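Putative nucleoside-diphosphate-sugar epimerase (Staphylococcus aureus subsp. aureus, PDB 3E48) is of unknown function but probably binds a dinucleotide cofactor and may act as a nucleoside-diphosphate-sugar epimerase. Local coordinates at residues M4-T9 / V69-S74; T14-Q19 / D176-V181; I83-N88 / S118-Y123; I102-Y107 / T136-A141. One frame throughout, in Å; residues are numbered along the deposited sequence.

Contact 1: residues M4-T9 / V69-S74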
loop_
_atom_site.group_PDB
_atom_site.type_symbol
_atom_site.label_atom_id
_atom_site.label_comp_id
_atom_site.label_asym_id
_atom_site.label_seq_id
_atom_site.Cartn_x
_atom_site.Cartn_y
_atom_site.Cartn_z
HETATM N N MSE B 4 23.899 6.774 5.707
HETATM C CA MSE B 4 23.239 6.878 6.999
HETATM C C MSE B 4 22.274 5.710 7.193
HETATM O O MSE B 4 21.398 5.484 6.364
HETATM C CB MSE B 4 22.470 8.199 7.076
HETATM C CG MSE B 4 21.271 8.178 7.999
HETATM SE SE MSE B 4 21.757 8.170 9.864
HETATM C CE MSE B 4 22.635 9.879 9.902
ATOM N N LEU B 5 22.452 4.964 8.279
ATOM C CA LEU B 5 21.574 3.843 8.600
ATOM C C LEU B 5 20.708 4.256 9.789
ATOM O O LEU B 5 21.238 4.539 10.867
ATOM C CB LEU B 5 22.392 2.608 8.989
ATOM C CG LEU B 5 21.561 1.414 9.503
ATOM C CD1 LEU B 5 20.684 0.880 8.374
ATOM C CD2 LEU B 5 22.485 0.310 10.020
ATOM N N THR B 6 19.391 4.312 9.608
ATOM C CA THR B 6 18.522 4.686 10.724
ATOM C C THR B 6 18.097 3.438 11.492
ATOM O O THR B 6 18.041 2.347 10.925
ATOM C CB THR B 6 17.246 5.449 10.252
ATOM O OG1 THR B 6 16.404 4.564 9.503
ATOM C CG2 THR B 6 17.624 6.648 9.385
ATOM N N GLY B 7 17.806 3.603 12.782
ATOM C CA GLY B 7 17.394 2.480 13.611
ATOM C C GLY B 7 18.496 1.446 13.761
ATOM O O GLY B 7 18.234 0.257 13.933
ATOM N N ALA B 8 19.737 1.921 13.723
ATOM C CA ALA B 8 20.920 1.071 13.811
ATOM C C ALA B 8 21.081 0.210 15.063
ATOM O O ALA B 8 21.777 -0.805 15.023
ATOM C CB ALA B 8 22.165 1.928 13.621
ATOM N N THR B 9 20.457 0.602 16.171
ATOM C CA THR B 9 20.586 -0.169 17.404
ATOM C C THR B 9 19.521 -1.255 17.554
ATOM O O THR B 9 19.521 -2.007 18.529
ATOM C CB THR B 9 20.578 0.747 18.661
ATOM O OG1 THR B 9 19.438 1.610 18.631
ATOM C CG2 THR B 9 21.851 1.597 18.708
ATOM N N VAL B 69 20.498 7.079 2.429
ATOM C CA VAL B 69 19.852 6.738 3.684
ATOM C C VAL B 69 19.282 5.329 3.572
ATOM O O VAL B 69 18.558 5.012 2.624
ATOM C CB VAL B 69 18.696 7.719 4.012
ATOM C CG1 VAL B 69 17.891 7.210 5.206
ATOM C CG2 VAL B 69 19.264 9.103 4.317
ATOM N N VAL B 70 19.651 4.486 4.531
ATOM C CA VAL B 70 19.162 3.112 4.603
ATOM C C VAL B 70 18.183 3.208 5.765
ATOM O O VAL B 70 18.585 3.409 6.911
ATOM C CB VAL B 70 20.300 2.125 4.924
ATOM C CG1 VAL B 70 19.772 0.697 4.906
ATOM C CG2 VAL B 70 21.425 2.289 3.909
ATOM N N PHE B 71 16.897 3.091 5.443
ATOM C CA PHE B 71 15.816 3.233 6.415
ATOM C C PHE B 71 15.217 1.928 6.905
ATOM O O PHE B 71 14.757 1.111 6.111
ATOM C CB PHE B 71 14.697 4.075 5.795
ATOM C CG PHE B 71 13.623 4.478 6.760
ATOM C CD1 PHE B 71 13.819 5.557 7.616
ATOM C CD2 PHE B 71 12.417 3.781 6.821
ATOM C CE1 PHE B 71 12.833 5.941 8.523
ATOM C CE2 PHE B 71 11.418 4.157 7.728
ATOM C CZ PHE B 71 11.630 5.243 8.581
ATOM N N ILE B 72 15.224 1.746 8.222
ATOM C CA ILE B 72 14.639 0.567 8.844
ATOM C C ILE B 72 13.379 1.042 9.561
ATOM O O ILE B 72 13.455 1.816 10.514
ATOM C CB ILE B 72 15.596 -0.062 9.874
ATOM C CG1 ILE B 72 16.873 -0.517 9.164
ATOM C CG2 ILE B 72 14.916 -1.235 10.582
ATOM C CD1 ILE B 72 17.919 -1.093 10.091
ATOM N N PRO B 73 12.201 0.598 9.097
ATOM C CA PRO B 73 10.939 1.003 9.728
ATOM C C PRO B 73 10.874 0.641 11.211
ATOM O O PRO B 73 11.532 -0.301 11.657
ATOM C CB PRO B 73 9.888 0.246 8.919
ATOM C CG PRO B 73 10.495 0.179 7.556
ATOM C CD PRO B 73 11.949 -0.170 7.866
ATOM N N SER B 74 10.080 1.393 11.968
ATOM C CA SER B 74 9.904 1.138 13.395
ATOM C C SER B 74 8.869 0.028 13.560
ATOM O O SER B 74 8.376 -0.511 12.569
ATOM C CB SER B 74 9.402 2.395 14.109
ATOM O OG SER B 74 8.061 2.696 13.740
#

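Contact 2: residues T14-Q19 / D176-V181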
loop_
_atom_site.group_PDB
_atom_site.type_symbol
_atom_site.label_atom_id
_atom_site.label_comp_id
_atom_site.label_asym_id
_atom_site.label_seq_id
_atom_site.Cartn_x
_atom_site.Cartn_y
_atom_site.Cartn_z
ATOM N N THR B 14 21.579 -3.661 14.156
ATOM C CA THR B 14 22.828 -4.053 14.796
ATOM C C THR B 14 23.610 -4.973 13.859
ATOM O O THR B 14 24.828 -4.825 13.701
ATOM C CB THR B 14 22.549 -4.741 16.154
ATOM O OG1 THR B 14 21.965 -3.788 17.050
ATOM C CG2 THR B 14 23.827 -5.273 16.770
ATOM N N HIS B 15 22.907 -5.912 13.227
ATOM C CA HIS B 15 23.538 -6.825 12.274
ATOM C C HIS B 15 24.176 -6.032 11.140
ATOM O O HIS B 15 25.348 -6.226 10.810
ATOM C CB HIS B 15 22.502 -7.787 11.681
ATOM C CG HIS B 15 22.174 -8.945 12.568
ATOM N ND1 HIS B 15 22.978 -10.060 12.665
ATOM C CD2 HIS B 15 21.140 -9.152 13.418
ATOM C CE1 HIS B 15 22.454 -10.904 13.535
ATOM N NE2 HIS B 15 21.338 -10.377 14.007
ATOM N N ILE B 16 23.395 -5.135 10.545
ATOM C CA ILE B 16 23.884 -4.324 9.437
ATOM C C ILE B 16 25.075 -3.453 9.821
ATOM O O ILE B 16 26.039 -3.350 9.062
ATOM C CB ILE B 16 22.772 -3.418 8.869
ATOM C CG1 ILE B 16 21.616 -4.285 8.351
ATOM C CG2 ILE B 16 23.330 -2.556 7.742
ATOM C CD1 ILE B 16 20.412 -3.485 7.867
ATOM N N THR B 17 25.011 -2.833 10.996
ATOM C CA THR B 17 26.098 -1.971 11.446
ATOM C C THR B 17 27.380 -2.755 11.713
ATOM O O THR B 17 28.459 -2.334 11.302
ATOM C CB THR B 17 25.722 -1.196 12.722
ATOM O OG1 THR B 17 24.528 -0.435 12.493
ATOM C CG2 THR B 17 26.854 -0.241 13.111
ATOM N N ASN B 18 27.276 -3.886 12.404
ATOM C CA ASN B 18 28.475 -4.676 12.669
ATOM C C ASN B 18 29.074 -5.198 11.368
ATOM O O ASN B 18 30.295 -5.257 11.219
ATOM C CB ASN B 18 28.182 -5.842 13.617
ATOM C CG ASN B 18 27.950 -5.383 15.050
ATOM O OD1 ASN B 18 28.669 -4.519 15.560
ATOM N ND2 ASN B 18 26.959 -5.964 15.707
ATOM N N GLN B 19 28.223 -5.575 10.421
ATOM C CA GLN B 19 28.726 -6.065 9.148
ATOM C C GLN B 19 29.371 -4.920 8.362
ATOM O O GLN B 19 30.365 -5.125 7.672
ATOM C CB GLN B 19 27.602 -6.728 8.336
ATOM C CG GLN B 19 27.226 -8.127 8.835
ATOM C CD GLN B 19 26.177 -8.816 7.966
ATOM O OE1 GLN B 19 26.119 -8.594 6.758
ATOM N NE2 GLN B 19 25.355 -9.671 8.582
ATOM N N ASP B 176 21.330 -12.988 7.398
ATOM C CA ASP B 176 21.268 -13.051 5.940
ATOM C C ASP B 176 20.629 -11.813 5.316
ATOM O O ASP B 176 21.032 -11.380 4.231
ATOM C CB ASP B 176 20.536 -14.316 5.477
ATOM C CG ASP B 176 21.388 -15.571 5.625
ATOM O OD1 ASP B 176 22.629 -15.451 5.726
ATOM O OD2 ASP B 176 20.822 -16.680 5.623
ATOM N N ILE B 177 19.634 -11.239 5.986
ATOM C CA ILE B 177 19.008 -10.034 5.460
ATOM C C ILE B 177 20.089 -8.964 5.450
ATOM O O ILE B 177 20.270 -8.256 4.461
ATOM C CB ILE B 177 17.839 -9.574 6.351
ATOM C CG1 ILE B 177 16.672 -10.551 6.196
ATOM C CG2 ILE B 177 17.420 -8.145 5.981
ATOM C CD1 ILE B 177 15.568 -10.339 7.195
ATOM N N ALA B 178 20.824 -8.868 6.555
ATOM C CA ALA B 178 21.890 -7.883 6.658
ATOM C C ALA B 178 22.950 -8.094 5.582
ATOM O O ALA B 178 23.458 -7.125 5.019
ATOM C CB ALA B 178 22.523 -7.932 8.047
ATOM N N ARG B 179 23.298 -9.345 5.286
ATOM C CA ARG B 179 24.307 -9.584 4.254
ATOM C C ARG B 179 23.825 -9.070 2.899
ATOM O O ARG B 179 24.598 -8.495 2.130
ATOM C CB ARG B 179 24.655 -11.074 4.160
ATOM C CG ARG B 179 25.325 -11.634 5.412
ATOM C CD ARG B 179 25.477 -13.145 5.316
ATOM N NE ARG B 179 26.404 -13.540 4.258
ATOM C CZ ARG B 179 26.514 -14.781 3.791
ATOM N NH1 ARG B 179 25.752 -15.749 4.284
ATOM N NH2 ARG B 179 27.387 -15.054 2.836
ATOM N N GLY B 180 22.543 -9.274 2.613
ATOM C CA GLY B 180 21.993 -8.803 1.353
ATOM C C GLY B 180 21.986 -7.286 1.289
ATOM O O GLY B 180 22.309 -6.698 0.256
ATOM N N VAL B 181 21.612 -6.644 2.393
ATOM C CA VAL B 181 21.570 -5.188 2.443
ATOM C C VAL B 181 22.977 -4.603 2.275
ATOM O O VAL B 181 23.164 -3.629 1.547
ATOM C CB VAL B 181 20.934 -4.701 3.772
ATOM C CG1 VAL B 181 21.050 -3.192 3.900
ATOM C CG2 VAL B 181 19.461 -5.110 3.818
#

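Contact 3: residues I83-N88 / S118-Y123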
loop_
_atom_site.group_PDB
_atom_site.type_symbol
_atom_site.label_atom_id
_atom_site.label_comp_id
_atom_site.label_asym_id
_atom_site.label_seq_id
_atom_site.Cartn_x
_atom_site.Cartn_y
_atom_site.Cartn_z
ATOM N N ILE B 83 2.649 5.580 9.569
ATOM C CA ILE B 83 2.746 6.369 8.339
ATOM C C ILE B 83 3.609 7.636 8.388
ATOM O O ILE B 83 4.399 7.886 7.479
ATOM C CB ILE B 83 1.334 6.792 7.845
ATOM C CG1 ILE B 83 0.546 5.557 7.438
ATOM C CG2 ILE B 83 1.448 7.765 6.679
ATOM C CD1 ILE B 83 1.243 4.716 6.400
ATOM N N PRO B 84 3.456 8.465 9.432
ATOM C CA PRO B 84 4.256 9.695 9.518
ATOM C C PRO B 84 5.752 9.448 9.323
ATOM O O PRO B 84 6.491 10.314 8.857
ATOM C CB PRO B 84 3.918 10.217 10.911
ATOM C CG PRO B 84 2.467 9.809 11.054
ATOM C CD PRO B 84 2.502 8.381 10.555
ATOM N N GLU B 85 6.168 8.242 9.675
ATOM C CA GLU B 85 7.542 7.781 9.558
ATOM C C GLU B 85 8.086 7.973 8.143
ATOM O O GLU B 85 9.138 8.596 7.930
ATOM C CB GLU B 85 7.533 6.307 9.886
ATOM C CG GLU B 85 8.814 5.683 10.212
ATOM C CD GLU B 85 8.568 4.314 10.767
ATOM O OE1 GLU B 85 8.525 3.337 9.986
ATOM O OE2 GLU B 85 8.375 4.236 11.991
ATOM N N VAL B 86 7.362 7.413 7.181
ATOM C CA VAL B 86 7.764 7.485 5.781
ATOM C C VAL B 86 7.561 8.885 5.227
ATOM O O VAL B 86 8.316 9.324 4.367
ATOM C CB VAL B 86 6.982 6.463 4.910
ATOM C CG1 VAL B 86 5.498 6.787 4.910
ATOM C CG2 VAL B 86 7.536 6.463 3.491
ATOM N N GLU B 87 6.538 9.585 5.710
ATOM C CA GLU B 87 6.314 10.946 5.249
ATOM C C GLU B 87 7.536 11.765 5.646
ATOM O O GLU B 87 8.046 12.544 4.851
ATOM C CB GLU B 87 5.067 11.559 5.895
ATOM C CG GLU B 87 3.730 11.089 5.322
ATOM C CD GLU B 87 3.485 11.556 3.899
ATOM O OE1 GLU B 87 3.943 12.658 3.537
ATOM O OE2 GLU B 87 2.811 10.833 3.138
ATOM N N ASN B 88 8.013 11.575 6.871
ATOM C CA ASN B 88 9.169 12.325 7.330
ATOM C C ASN B 88 10.428 11.928 6.580
ATOM O O ASN B 88 11.272 12.772 6.275
ATOM C CB ASN B 88 9.345 12.165 8.840
ATOM C CG ASN B 88 8.264 12.892 9.620
ATOM O OD1 ASN B 88 7.605 13.790 9.086
ATOM N ND2 ASN B 88 8.083 12.522 10.884
ATOM N N SER B 118 0.248 -4.297 6.521
ATOM C CA SER B 118 0.349 -4.228 5.064
ATOM C C SER B 118 0.049 -2.820 4.518
ATOM O O SER B 118 0.704 -2.371 3.580
ATOM C CB SER B 118 -0.556 -5.274 4.386
ATOM O OG SER B 118 -1.920 -4.962 4.520
ATOM N N PRO B 119 -0.926 -2.097 5.107
ATOM C CA PRO B 119 -1.213 -0.753 4.592
ATOM C C PRO B 119 0.027 0.145 4.637
ATOM O O PRO B 119 0.290 0.909 3.705
ATOM C CB PRO B 119 -2.319 -0.251 5.520
ATOM C CG PRO B 119 -3.022 -1.510 5.922
ATOM C CD PRO B 119 -1.861 -2.446 6.194
ATOM N N TYR B 120 0.786 0.049 5.727
ATOM C CA TYR B 120 1.994 0.856 5.873
ATOM C C TYR B 120 3.004 0.561 4.776
ATOM O O TYR B 120 3.539 1.481 4.160
ATOM C CB TYR B 120 2.660 0.608 7.230
ATOM C CG TYR B 120 4.055 1.200 7.334
ATOM C CD1 TYR B 120 4.241 2.564 7.576
ATOM C CD2 TYR B 120 5.190 0.402 7.160
ATOM C CE1 TYR B 120 5.520 3.119 7.646
ATOM C CE2 TYR B 120 6.475 0.950 7.225
ATOM C CZ TYR B 120 6.629 2.307 7.469
ATOM O OH TYR B 120 7.894 2.859 7.550
ATOM N N PHE B 121 3.264 -0.715 4.524
ATOM C CA PHE B 121 4.245 -1.076 3.509
ATOM C C PHE B 121 3.778 -0.757 2.100
ATOM O O PHE B 121 4.578 -0.362 1.251
ATOM C CB PHE B 121 4.632 -2.545 3.663
ATOM C CG PHE B 121 5.440 -2.808 4.899
ATOM C CD1 PHE B 121 6.735 -2.304 5.009
ATOM C CD2 PHE B 121 4.893 -3.496 5.973
ATOM C CE1 PHE B 121 7.478 -2.478 6.178
ATOM C CE2 PHE B 121 5.623 -3.679 7.152
ATOM C CZ PHE B 121 6.920 -3.167 7.253
ATOM N N GLY B 122 2.484 -0.916 1.842
ATOM C CA GLY B 122 1.981 -0.576 0.527
ATOM C C GLY B 122 2.124 0.924 0.328
ATOM O O GLY B 122 2.523 1.388 -0.737
ATOM N N TYR B 123 1.796 1.686 1.368
ATOM C CA TYR B 123 1.882 3.136 1.321
ATOM C C TYR B 123 3.314 3.624 1.137
ATOM O O TYR B 123 3.571 4.523 0.336
ATOM C CB TYR B 123 1.288 3.713 2.605
ATOM C CG TYR B 123 1.167 5.218 2.652
ATOM C CD1 TYR B 123 2.258 6.022 2.996
ATOM C CD2 TYR B 123 -0.062 5.837 2.414
ATOM C CE1 TYR B 123 2.123 7.409 3.114
ATOM C CE2 TYR B 123 -0.207 7.215 2.526
ATOM C CZ TYR B 123 0.884 7.994 2.879
ATOM O OH TYR B 123 0.715 9.351 3.020
#

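Contact 4: residues I102-Y107 / T136-A141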
loop_
_atom_site.group_PDB
_atom_site.type_symbol
_atom_site.label_atom_id
_atom_site.label_comp_id
_atom_site.label_asym_id
_atom_site.label_seq_id
_atom_site.Cartn_x
_atom_site.Cartn_y
_atom_site.Cartn_z
ATOM N N ILE B 102 17.456 3.604 0.560
ATOM C CA ILE B 102 17.345 2.154 0.506
ATOM C C ILE B 102 16.334 1.871 1.611
ATOM O O ILE B 102 16.616 2.096 2.787
ATOM C CB ILE B 102 18.693 1.460 0.810
ATOM C CG1 ILE B 102 19.720 1.846 -0.262
ATOM C CG2 ILE B 102 18.500 -0.059 0.850
ATOM C CD1 ILE B 102 21.129 1.298 -0.030
ATOM N N PHE B 103 15.147 1.411 1.228
ATOM C CA PHE B 103 14.077 1.150 2.191
ATOM C C PHE B 103 13.934 -0.336 2.482
ATOM O O PHE B 103 13.778 -1.138 1.568
ATOM C CB PHE B 103 12.753 1.701 1.650
ATOM C CG PHE B 103 11.632 1.695 2.650
ATOM C CD1 PHE B 103 11.310 2.846 3.361
ATOM C CD2 PHE B 103 10.894 0.542 2.879
ATOM C CE1 PHE B 103 10.263 2.850 4.291
ATOM C CE2 PHE B 103 9.842 0.533 3.810
ATOM C CZ PHE B 103 9.530 1.690 4.514
ATOM N N ILE B 104 13.994 -0.697 3.761
ATOM C CA ILE B 104 13.872 -2.096 4.168
ATOM C C ILE B 104 12.427 -2.419 4.552
ATOM O O ILE B 104 12.010 -2.161 5.680
ATOM C CB ILE B 104 14.774 -2.405 5.378
ATOM C CG1 ILE B 104 16.217 -1.979 5.078
ATOM C CG2 ILE B 104 14.696 -3.894 5.710
ATOM C CD1 ILE B 104 16.838 -2.667 3.887
ATOM N N GLY B 105 11.677 -2.997 3.618
ATOM C CA GLY B 105 10.289 -3.328 3.882
ATOM C C GLY B 105 10.027 -4.805 4.099
ATOM O O GLY B 105 10.866 -5.646 3.786
ATOM N N TYR B 106 8.850 -5.116 4.633
ATOM C CA TYR B 106 8.447 -6.495 4.910
ATOM C C TYR B 106 7.660 -7.056 3.724
ATOM O O TYR B 106 6.907 -6.326 3.083
ATOM C CB TYR B 106 7.596 -6.516 6.181
ATOM C CG TYR B 106 7.318 -7.890 6.740
ATOM C CD1 TYR B 106 8.344 -8.827 6.885
ATOM C CD2 TYR B 106 6.039 -8.240 7.169
ATOM C CE1 TYR B 106 8.105 -10.078 7.444
ATOM C CE2 TYR B 106 5.789 -9.488 7.733
ATOM C CZ TYR B 106 6.828 -10.402 7.868
ATOM O OH TYR B 106 6.588 -11.633 8.425
ATOM N N TYR B 107 7.813 -8.351 3.448
ATOM C CA TYR B 107 7.138 -8.968 2.304
ATOM C C TYR B 107 5.623 -9.185 2.393
ATOM O O TYR B 107 5.005 -9.575 1.405
ATOM C CB TYR B 107 7.822 -10.293 1.921
ATOM C CG TYR B 107 7.602 -11.497 2.828
ATOM C CD1 TYR B 107 7.785 -12.787 2.330
ATOM C CD2 TYR B 107 7.264 -11.358 4.173
ATOM C CE1 TYR B 107 7.641 -13.913 3.145
ATOM C CE2 TYR B 107 7.120 -12.484 5.001
ATOM C CZ TYR B 107 7.309 -13.757 4.476
ATOM O OH TYR B 107 7.161 -14.864 5.286
ATOM N N THR B 136 15.803 2.228 -3.637
ATOM C CA THR B 136 15.947 0.786 -3.794
ATOM C C THR B 136 15.035 0.211 -2.727
ATOM O O THR B 136 15.215 0.485 -1.542
ATOM C CB THR B 136 17.408 0.352 -3.529
ATOM O OG1 THR B 136 18.277 1.042 -4.439
ATOM C CG2 THR B 136 17.575 -1.148 -3.729
ATOM N N TYR B 137 14.038 -0.558 -3.147
ATOM C CA TYR B 137 13.094 -1.136 -2.202
ATOM C C TYR B 137 13.452 -2.599 -1.954
ATOM O O TYR B 137 13.385 -3.438 -2.855
ATOM C CB TYR B 137 11.669 -0.989 -2.746
ATOM C CG TYR B 137 10.606 -1.090 -1.680
ATOM C CD1 TYR B 137 10.088 -2.325 -1.300
ATOM C CD2 TYR B 137 10.164 0.047 -1.003
ATOM C CE1 TYR B 137 9.156 -2.429 -0.263
ATOM C CE2 TYR B 137 9.234 -0.045 0.036
ATOM C CZ TYR B 137 8.739 -1.287 0.398
ATOM O OH TYR B 137 7.833 -1.397 1.426
ATOM N N VAL B 138 13.855 -2.887 -0.721
ATOM C CA VAL B 138 14.265 -4.230 -0.336
ATOM C C VAL B 138 13.209 -4.883 0.538
ATOM O O VAL B 138 12.957 -4.430 1.645
ATOM C CB VAL B 138 15.595 -4.183 0.448
ATOM C CG1 VAL B 138 16.053 -5.595 0.795
ATOM C CG2 VAL B 138 16.648 -3.452 -0.369
ATOM N N ARG B 139 12.582 -5.945 0.049
ATOM C CA ARG B 139 11.566 -6.622 0.841
ATOM C C ARG B 139 12.192 -7.840 1.512
ATOM O O ARG B 139 12.960 -8.568 0.887
ATOM C CB ARG B 139 10.388 -7.021 -0.058
ATOM C CG ARG B 139 9.632 -5.803 -0.588
ATOM C CD ARG B 139 8.703 -6.119 -1.762
ATOM N NE ARG B 139 7.569 -6.953 -1.377
ATOM C CZ ARG B 139 7.435 -8.232 -1.711
ATOM N NH1 ARG B 139 8.369 -8.830 -2.441
ATOM N NH2 ARG B 139 6.366 -8.911 -1.316
HETATM N N MSE B 140 11.892 -8.044 2.788
HETATM C CA MSE B 140 12.455 -9.183 3.500
HETATM C C MSE B 140 11.395 -10.192 3.924
HETATM O O MSE B 140 10.235 -9.830 4.160
HETATM C CB MSE B 140 13.235 -8.701 4.731
HETATM C CG MSE B 140 12.375 -8.072 5.810
HETATM SE SE MSE B 140 13.420 -7.231 7.223
HETATM C CE MSE B 140 12.315 -5.671 7.476
ATOM N N ALA B 141 11.799 -11.459 4.009
ATOM C CA ALA B 141 10.905 -12.532 4.438
ATOM C C ALA B 141 10.851 -12.509 5.968
ATOM O O ALA B 141 11.398 -11.598 6.587
ATOM C CB ALA B 141 11.419 -13.881 3.928
HETATM O O HOH W 1 7.047 -3.986 1.838
#

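Contact 1: residues M4-T9 / V69-S74
The ring of Phe-71 is met obliquely by Thr-6, whose OG1 comes to 3.4 Å from Phe-71 CD1; outside this pair the ring of Tyr-53 stacks on the phenyl group, and Glu-85 and Leu-89 of helix 84-96 pack against it. Thr-6 OG1 lies between its own backbone N and carbonyl carbon (chi1 67°), and there it accepts a weak hydrogen bond from Ile-72 N at 3.3 Å. Its stronger partner is Tyr-53 OH, which also bonds to Ile-72 O, and the phenol thereby ties the two strand ends together.

Before this point the pairing is regular and parallel. Val-70 uses both its polar backbone atoms: N donates to Met-4 O over 2.7 Å, almost straight at 175°, and O accepts from Thr-6 N at 3.0 Å. On the face carrying Leu-5 and Val-70, a methyl does the work: Leu-5 CD1 touches Val-70 CG1 at 3.6 Å and Ile-72 CD1 at 3.8 Å, under Ile-16 of helix 11-22. Ile-72 CD1 also rests 3.5 Å from Thr-6 O. On the other face Met-4, a selenomethionine, meets Val-69 CG2 loosely through CG at 4.3 Å.

Gly-7 (phi 64°) then turns the chain into the glycine-rich loop toward helix 11-22. This strand, loop and helix open the Rossmann fold and probably bind a dinucleotide; strand 68-71 pairs on the side away from strand 28-32.

Contact 2: residues T14-Q19 / D176-V181
Ala-178 has the most surface buried in this helix pair; its CB packs among His-15, Ile-16 and Gln-19. It stands 3.6 Å from His-15 CB and 3.8 Å from Ile-16 CG1, while the amide of Gln-19 closes the third side with NE2 at 3.4 Å. With a single methyl at the meeting point, the segment axes can approach to 8.6 Å, crossing at -51°.

Gln-19 comes next in buried surface. Its chain runs extended beyond CG (chi2 -176°), which carries CD across to the second helix. There the two ends of the amide do different things. OE1 lies 3.2 Å from Arg-179 CA, a packing contact, whereas NE2 donates to the carbonyl O of Asn-175, one turn earlier on the same helix as Ala-178.

Both helices belong to the Rossmann-type domain: helix 11-22 follows the first strand and its glycine-rich loop, and helix 174-186 packs beside it although it comes more than 150 residues later in the sequence.

Ile-16 serves the side of the contact nearer the sheet. CG1 leans on the alanine, and CD1 reaches 4.0 Å from Val-181 CG1, the two side chains crossing at about a right angle; the same isoleucine also touches Leu-5 and Ile-72. On the opposite helix Arg-179 gives CG to Gln-19 OE1, then turns away at chi3 toward a long salt bridge with Asp-176 and another with Asp-268.

Contact 3: residues I83-N88 / S118-Y123
Ile-83 is the bump here, and the rings of Tyr-120 and Tyr-123 form the hollow that takes it. Its CD1 reaches Tyr-120 CD1 at 3.9 Å and at the same time covers one face of the Tyr-123 ring. CG2 comes to 3.6 Å from Tyr-123 CE1, an off-centre CH-pi contact inclined 30° from the ring normal. Where the isoleucine takes the face, Val-86 takes the rim: its CG1 sits near the plane of the ring, 3.8 Å from Tyr-123 CD1. The segment axes stay 10.5 Å apart, the gap being spanned by the aromatic groups.

Helix 118-131 follows strand 100-106 in the Rossmann-type domain and packs beside helix 84-96, the two segments running nearly parallel. The contact also borders the dimer interface, where Phe-80 of the second subunit packs on Glu-87 and Tyr-123.

Two glutamates meet the phenol tips. Glu-85 OE1 lies 2.6 Å from Tyr-120 OH, the carboxylate turned 80° from the ring, while OE2 of the same group is probably hydrogen-bonded to Ser-74 OG. Tyr-123 OH donates to Glu-87 OE2 over 2.6 Å, arriving on the anti side of the carboxylate and 24° out of its plane. A phenol acting as donor over so short a distance is consistent with an ionised Glu-87.

Contact 4: residues I102-Y107 / T136-A141
Strand 100-106, helix 118-131 and strand 134-143 form a beta-alpha-beta unit of the Rossmann-type domain, and here its two strands meet as parallel neighbours, from Ile-102 beside Thr-136 to Tyr-106 beside Met-140. Five backbone hydrogen bonds join them: Phe-103 N to Thr-136 O, Val-138 N to Phe-103 O, Gly-105 N to Val-138 O, Met-140 N to Gly-105 O and Tyr-107 N to Met-140 O.

On the face of Phe-103 and Tyr-137 the two rings lie side by side, their planes only 12° apart but slid so far that they barely overlap; the touch is Phe-103 CD2 against Tyr-137 CE2 at 3.3 Å. Tyr-137 OH comes to 4.0 Å from Gly-105 CA, a residue with no side chain there. That hydroxyl donates to a water 2.7 Å away in the plane of the ring, and the water in turn donates to Tyr-106 O, a bridge from strand to strand.

The other face is largely apolar, with Ile-102, Ile-104, Val-138 and Met-140 packed by helix 174-186. In selenomethionine Met-140, chi1 of 67° sets CG 3.5 Å from Gly-105 O; separately, its CE meets Ile-104 CG2 at a tight 3.5 Å.

Near the strand ends, Arg-139 turns a face of its guanidinium to Tyr-107 CA, held by Asp-109 at NE and Gln-257 at NH2. Finally, Ala-141 CA sits 3.5 Å from the centroid of the Tyr-107 ring, a CH-pi contact 1° off the ring normal.

One sheet organises all four contacts. Contacts 1 and 4 are successive pairings in it, their centres 12 Å apart, and strands 68-71 and 100-106 join them, with Val-69 O 2.7 Å from Ile-102 N. Contact 2 covers one face: Val-181 CG2 meets Ile-104 CD1 of contact 4 at 3.6 Å, while Leu-5 CD2 of contact 1 lies 3.3 Å from Thr-17 OG1. Contact 3 covers the other, with Tyr-120 OH 3.6 Å from Phe-103 CZ. Contacts 2 and 3 are thus separated by the sheet, about 23 Å between centres. By analogy with Rossmann relatives, a cofactor would probably lie near the glycine-rich loop between contacts 1 and 2.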